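Local coordinates for protein phytanoyl-CoA dioxygenase (Streptomyces malaysiense, PDB 6ZYL) that catalyses the beta-hydroxylation of thioholgamide as a non-heme monooxygenase, probably dependent on iron and 2-oxoglutarate, at residues K78-A83 with L107-T112; R164-H169 with L214-A219. All blocks are in the same frame, centred on the assembly; numbering follows the deposited sequence.

Contact 1: residues K78-A83 with L107-T112; sequences KIHLVA and LLVWST
Lys78 lies in the loop between helix 68-72 and helix 84-90 and packs against strand 107-117, an inner strand of the larger sheet in this jelly-roll-like PhyH fold. Its chain, bent at chi2 (-78°), carries NZ alongside the strand, where NZ donates to Trp110 O at 3.2 Å from above the carbonyl plane rather than onto a lone pair. The same ammonium makes a salt bridge with Glu264, and Trp110 O takes a second bond from Arg286, so both partners are gripped more than once in a buried place. Ile79 follows, with its CB 3.5 Å from Thr112 OG1; its carbonyl oxygen accepts from Val82 N and Ala83 N, which curls the loop into a turn ahead of helix 84-90. His80 makes most of the side-chain contacts. Its CG sits between the backbone N and the carbonyl carbon (chi1 56°), which swings the imidazole in toward the strand. Val109 CG1 lies over one face, 3.8 Å from the ring centroid in a CH-pi contact, and Leu81 CG over the opposite face, both toward the rim, so the ring is held between two aliphatic groups. Both nitrogens are engaged in the ring plane: ND1 shares a nearly straight hydrogen bond with Thr112 OG1 at 2.9 Å, and NE2 meets a water at 2.8 Å. That water also accepts from Lys78 NZ at 3.0 Å and donates to Val109 O at 2.6 Å.

Contact 2: residues R164-H169 with L214-A219; sequences RGSHLH and LAMAHA
His167 and Ala215 bring their backbones together, CA to CA at 4.6 Å, where a type I turn from Gly165 to Leu168 lies against the loop that runs into strand 217-220. His167 CA lies 3.5 Å from Ala215 O in a bent, weak CA-H...O contact; Gln129 supplies a conventional hydrogen bond to that oxygen. Ser166 does the polar work. With chi1 at 58°, its hydroxyl is turned across to the other segment, and Ala217 N donates to Ser166 OG at 2.9 Å with an N-H...O angle of 155°. The same OG bonds to Ala163 O, so one side chain links the backbone just ahead of its own segment to that of the other. Met216 comes round to the same hydroxyl: its chain leaves away from the turn, then doubles back through bends at chi2 and chi3, setting SD 3.2 Å and CE 3.6 Å from Ser166 OG. Ala217 CB closes in on the hydroxyl as well, at 3.5 Å. An alanine in place of Ser166 would probably leave Ala217 N and Ala163 O without their shared partner and open a small gap beside the Met216 sulfur. His167 packs through its CB, 4.1 Å from Ala215 CB, while its ring leads away to bond Arg33 O through NE2. Just beyond, His218 meets His128 and Asp130, consistent with the iron-binding triad of this family. Around the contact, the pairing of strand 217-220 with strand 160-162 continues from the Ala163-Ala217 backbone bond, and Phe37 of strand 37-41 touches Met216.

Followed from the N terminus, the chain first closes contact 1: the 23 residues between 78-83 and 107-112, largely helices 84-90 and 93-103, form a loop that returns as an interior strand of the larger sheet. Contact 2 opens only afterwards, and its 44 intervening residues, with strands 200-201 and 209-212 and an unmodelled stretch, bring the chain back from 164-169 to 214-219. The two loops therefore follow in series, neither nested nor crossing. The centres of contact 1 and contact 2 lie about 23 Å apart, on opposite sides of the chain's centre, and the two do not touch. Contact 1 ties the helical region to the larger sheet; contact 2 fastens a turn to the smaller four-stranded sheet.

Contact 1: residues K78-A83 with L107-T112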
loop_
_atom_site.group_PDB
_atom_site.type_symbol
_atom_site.label_atom_id
_atom_site.label_comp_id
_atom_site.label_asym_id
_atom_site.label_seq_id
_atom_site.Cartn_x
_atom_site.Cartn_y
_atom_site.Cartn_z
ATOM N N LYS A 78 -2.168 -7.418 -6.012
ATOM C CA LYS A 78 -2.173 -6.913 -7.381
ATOM C C LYS A 78 -3.584 -6.523 -7.813
ATOM O O LYS A 78 -4.033 -6.840 -8.915
ATOM C CB LYS A 78 -1.592 -7.955 -8.337
ATOM C CG LYS A 78 -0.196 -8.439 -7.986
ATOM C CD LYS A 78 0.863 -7.422 -8.388
ATOM C CE LYS A 78 2.258 -7.909 -8.022
ATOM N NZ LYS A 78 3.328 -7.080 -8.643
ATOM N N ILE A 79 -4.301 -5.812 -6.943
ATOM C CA ILE A 79 -5.658 -5.393 -7.285
ATOM C C ILE A 79 -5.651 -4.588 -8.578
ATOM O O ILE A 79 -6.532 -4.744 -9.432
ATOM C CB ILE A 79 -6.281 -4.587 -6.131
ATOM C CG1 ILE A 79 -6.176 -5.347 -4.810
ATOM C CG2 ILE A 79 -7.742 -4.264 -6.437
ATOM C CD1 ILE A 79 -6.559 -4.513 -3.593
ATOM N N HIS A 80 -4.645 -3.729 -8.749
ATOM C CA HIS A 80 -4.583 -2.828 -9.891
ATOM C C HIS A 80 -4.428 -3.548 -11.223
ATOM O O HIS A 80 -4.571 -2.906 -12.268
ATOM C CB HIS A 80 -3.421 -1.849 -9.706
ATOM C CG HIS A 80 -2.094 -2.516 -9.499
ATOM N ND1 HIS A 80 -1.781 -3.211 -8.351
ATOM C CD2 HIS A 80 -1.000 -2.591 -10.293
ATOM C CE1 HIS A 80 -0.554 -3.688 -8.447
ATOM N NE2 HIS A 80 -0.056 -3.325 -9.615
ATOM N N LEU A 81 -4.130 -4.843 -11.221
ATOM C CA LEU A 81 -3.985 -5.579 -12.469
ATOM C C LEU A 81 -5.305 -6.148 -12.981
ATOM O O LEU A 81 -5.361 -6.571 -14.143
ATOM C CB LEU A 81 -2.974 -6.718 -12.301
ATOM C CG LEU A 81 -1.531 -6.328 -11.971
ATOM C CD1 LEU A 81 -0.621 -7.560 -12.034
ATOM C CD2 LEU A 81 -1.008 -5.241 -12.894
ATOM N N VAL A 82 -6.351 -6.159 -12.166
ATOM C CA VAL A 82 -7.642 -6.714 -12.586
ATOM C C VAL A 82 -8.803 -5.752 -12.408
ATOM O O VAL A 82 -9.849 -5.939 -13.062
ATOM C CB VAL A 82 -7.931 -8.031 -11.833
ATOM C CG1 VAL A 82 -6.949 -9.110 -12.241
ATOM C CG2 VAL A 82 -7.898 -7.801 -10.326
ATOM N N ALA A 83 -8.709 -4.734 -11.558
ATOM C CA ALA A 83 -9.840 -3.876 -11.226
ATOM C C ALA A 83 -9.602 -2.470 -11.761
ATOM O O ALA A 83 -8.576 -1.850 -11.461
ATOM C CB ALA A 83 -10.068 -3.834 -9.714
ATOM N N LEU A 107 9.215 5.513 -11.910
ATOM C CA LEU A 107 8.357 4.924 -10.894
ATOM C C LEU A 107 7.678 3.665 -11.405
ATOM O O LEU A 107 7.315 3.573 -12.581
ATOM C CB LEU A 107 7.282 5.921 -10.443
ATOM C CG LEU A 107 7.751 7.268 -9.895
ATOM C CD1 LEU A 107 6.562 8.200 -9.684
ATOM C CD2 LEU A 107 8.521 7.079 -8.601
ATOM N N LEU A 108 7.498 2.704 -10.500
ATOM C CA LEU A 108 6.736 1.496 -10.765
ATOM C C LEU A 108 5.823 1.227 -9.578
ATOM O O LEU A 108 6.142 1.580 -8.441
ATOM C CB LEU A 108 7.648 0.289 -10.995
ATOM C CG LEU A 108 8.663 0.384 -12.133
ATOM C CD1 LEU A 108 10.034 0.713 -11.574
ATOM C CD2 LEU A 108 8.691 -0.915 -12.919
ATOM N N VAL A 109 4.683 0.603 -9.855
ATOM C CA VAL A 109 3.788 0.117 -8.812
ATOM C C VAL A 109 4.174 -1.323 -8.497
ATOM O O VAL A 109 4.098 -2.199 -9.365
ATOM C CB VAL A 109 2.317 0.214 -9.242
ATOM C CG1 VAL A 109 1.421 -0.447 -8.199
ATOM C CG2 VAL A 109 1.919 1.667 -9.455
ATOM N N TRP A 110 4.589 -1.568 -7.257
ATOM C CA TRP A 110 5.048 -2.889 -6.848
ATOM C C TRP A 110 3.943 -3.735 -6.235
ATOM O O TRP A 110 3.957 -4.961 -6.392
ATOM C CB TRP A 110 6.206 -2.744 -5.854
ATOM C CG TRP A 110 6.832 -4.039 -5.446
ATOM C CD1 TRP A 110 7.735 -4.775 -6.158
ATOM C CD2 TRP A 110 6.610 -4.747 -4.224
ATOM N NE1 TRP A 110 8.086 -5.901 -5.453
ATOM C CE2 TRP A 110 7.408 -5.908 -4.262
ATOM C CE3 TRP A 110 5.809 -4.515 -3.102
ATOM C CZ2 TRP A 110 7.428 -6.834 -3.222
ATOM C CZ3 TRP A 110 5.831 -5.433 -2.070
ATOM C CH2 TRP A 110 6.634 -6.581 -2.138
ATOM N N SER A 111 2.984 -3.117 -5.547
ATOM C CA SER A 111 1.861 -3.857 -4.988
ATOM C C SER A 111 0.741 -2.888 -4.641
ATOM O O SER A 111 0.951 -1.677 -4.543
ATOM C CB SER A 111 2.275 -4.649 -3.744
ATOM O OG SER A 111 2.196 -3.841 -2.582
ATOM N N THR A 112 -0.458 -3.441 -4.465
ATOM C CA THR A 112 -1.588 -2.709 -3.910
ATOM C C THR A 112 -2.237 -3.558 -2.828
ATOM O O THR A 112 -2.228 -4.792 -2.894
ATOM C CB THR A 112 -2.633 -2.332 -4.976
ATOM O OG1 THR A 112 -2.971 -3.476 -5.768
ATOM C CG2 THR A 112 -2.098 -1.219 -5.874
HETATM O O HOH W 1 2.552 -4.327 -9.478
#

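Contact 2: residues R164-H169 with L214-A219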
loop_
_atom_site.group_PDB
_atom_site.type_symbol
_atom_site.label_atom_id
_atom_site.label_comp_id
_atom_site.label_asym_id
_atom_site.label_seq_id
_atom_site.Cartn_x
_atom_site.Cartn_y
_atom_site.Cartn_z
ATOM N N ARG A 164 7.218 8.942 14.418
ATOM C CA ARG A 164 8.074 9.876 13.694
ATOM C C ARG A 164 9.540 9.489 13.826
ATOM O O ARG A 164 10.024 9.187 14.921
ATOM C CB ARG A 164 7.845 11.292 14.225
ATOM C CG ARG A 164 8.411 12.406 13.362
ATOM C CD ARG A 164 8.115 13.773 13.984
ATOM N NE ARG A 164 6.873 14.357 13.479
ATOM C CZ ARG A 164 5.766 14.517 14.200
ATOM N NH1 ARG A 164 5.730 14.146 15.473
ATOM N NH2 ARG A 164 4.690 15.058 13.645
ATOM N N GLY A 165 10.242 9.488 12.696
ATOM C CA GLY A 165 11.658 9.191 12.673
ATOM C C GLY A 165 12.031 7.738 12.850
ATOM O O GLY A 165 13.225 7.419 12.829
ATOM N N SER A 166 11.059 6.841 13.004
ATOM C CA SER A 166 11.343 5.432 13.254
ATOM C C SER A 166 11.923 4.710 12.046
ATOM O O SER A 166 12.203 3.510 12.147
ATOM C CB SER A 166 10.063 4.725 13.699
ATOM O OG SER A 166 9.044 4.861 12.720
ATOM N N HIS A 167 12.126 5.401 10.926
ATOM C CA HIS A 167 12.528 4.771 9.677
ATOM C C HIS A 167 14.018 4.876 9.388
ATOM O O HIS A 167 14.487 4.270 8.418
ATOM C CB HIS A 167 11.772 5.415 8.509
ATOM C CG HIS A 167 12.165 6.840 8.262
ATOM N ND1 HIS A 167 12.031 7.824 9.218
ATOM C CD2 HIS A 167 12.700 7.445 7.174
ATOM C CE1 HIS A 167 12.464 8.973 8.730
ATOM N NE2 HIS A 167 12.871 8.771 7.490
ATOM N N LEU A 168 14.771 5.624 10.193
ATOM C CA LEU A 168 16.097 6.058 9.773
ATOM C C LEU A 168 17.125 4.935 9.766
ATOM O O LEU A 168 18.186 5.096 9.154
ATOM C CB LEU A 168 16.565 7.199 10.676
ATOM C CG LEU A 168 15.712 8.463 10.533
ATOM C CD1 LEU A 168 15.856 9.390 11.726
ATOM C CD2 LEU A 168 16.068 9.194 9.238
ATOM N N HIS A 169 16.841 3.803 10.410
ATOM C CA HIS A 169 17.749 2.662 10.405
ATOM C C HIS A 169 17.199 1.489 9.599
ATOM O O HIS A 169 17.610 0.344 9.814
ATOM C CB HIS A 169 18.054 2.223 11.837
ATOM C CG HIS A 169 18.736 3.272 12.659
ATOM N ND1 HIS A 169 19.807 4.004 12.192
ATOM C CD2 HIS A 169 18.499 3.714 13.916
ATOM C CE1 HIS A 169 20.201 4.851 13.127
ATOM N NE2 HIS A 169 19.424 4.695 14.183
ATOM N N LEU A 214 8.734 2.611 3.988
ATOM C CA LEU A 214 8.449 1.212 4.283
ATOM C C LEU A 214 9.087 0.745 5.586
ATOM O O LEU A 214 8.734 -0.335 6.075
ATOM C CB LEU A 214 8.914 0.322 3.131
ATOM C CG LEU A 214 8.142 0.481 1.818
ATOM C CD1 LEU A 214 8.697 -0.463 0.755
ATOM C CD2 LEU A 214 6.652 0.245 2.013
ATOM N N ALA A 215 10.011 1.521 6.152
ATOM C CA ALA A 215 10.573 1.250 7.469
ATOM C C ALA A 215 9.904 2.077 8.561
ATOM O O ALA A 215 10.349 2.047 9.714
ATOM C CB ALA A 215 12.081 1.511 7.465
ATOM N N MET A 216 8.857 2.827 8.223
ATOM C CA MET A 216 8.097 3.559 9.224
ATOM C C MET A 216 7.376 2.570 10.131
ATOM O O MET A 216 6.617 1.719 9.654
ATOM C CB MET A 216 7.098 4.499 8.550
ATOM C CG MET A 216 6.043 5.079 9.483
ATOM S SD MET A 216 6.721 5.985 10.886
ATOM C CE MET A 216 7.906 7.051 10.066
ATOM N N ALA A 217 7.624 2.667 11.433
ATOM C CA ALA A 217 6.882 1.879 12.405
ATOM C C ALA A 217 5.492 2.478 12.571
ATOM O O ALA A 217 5.350 3.692 12.747
ATOM C CB ALA A 217 7.613 1.844 13.746
ATOM N N HIS A 218 4.467 1.632 12.503
ATOM C CA HIS A 218 3.103 2.109 12.671
ATOM C C HIS A 218 2.258 1.024 13.319
ATOM O O HIS A 218 2.617 -0.157 13.325
ATOM C CB HIS A 218 2.480 2.550 11.334
ATOM C CG HIS A 218 2.517 1.503 10.265
ATOM N ND1 HIS A 218 1.578 0.496 10.175
ATOM C CD2 HIS A 218 3.367 1.316 9.227
ATOM C CE1 HIS A 218 1.857 -0.272 9.137
ATOM N NE2 HIS A 218 2.938 0.203 8.545
ATOM N N ALA A 219 1.130 1.452 13.879
ATOM C CA ALA A 219 0.166 0.563 14.505
ATOM C C ALA A 219 -1.228 1.074 14.179
ATOM O O ALA A 219 -1.403 2.212 13.739
ATOM C CB ALA A 219 0.367 0.482 16.024
#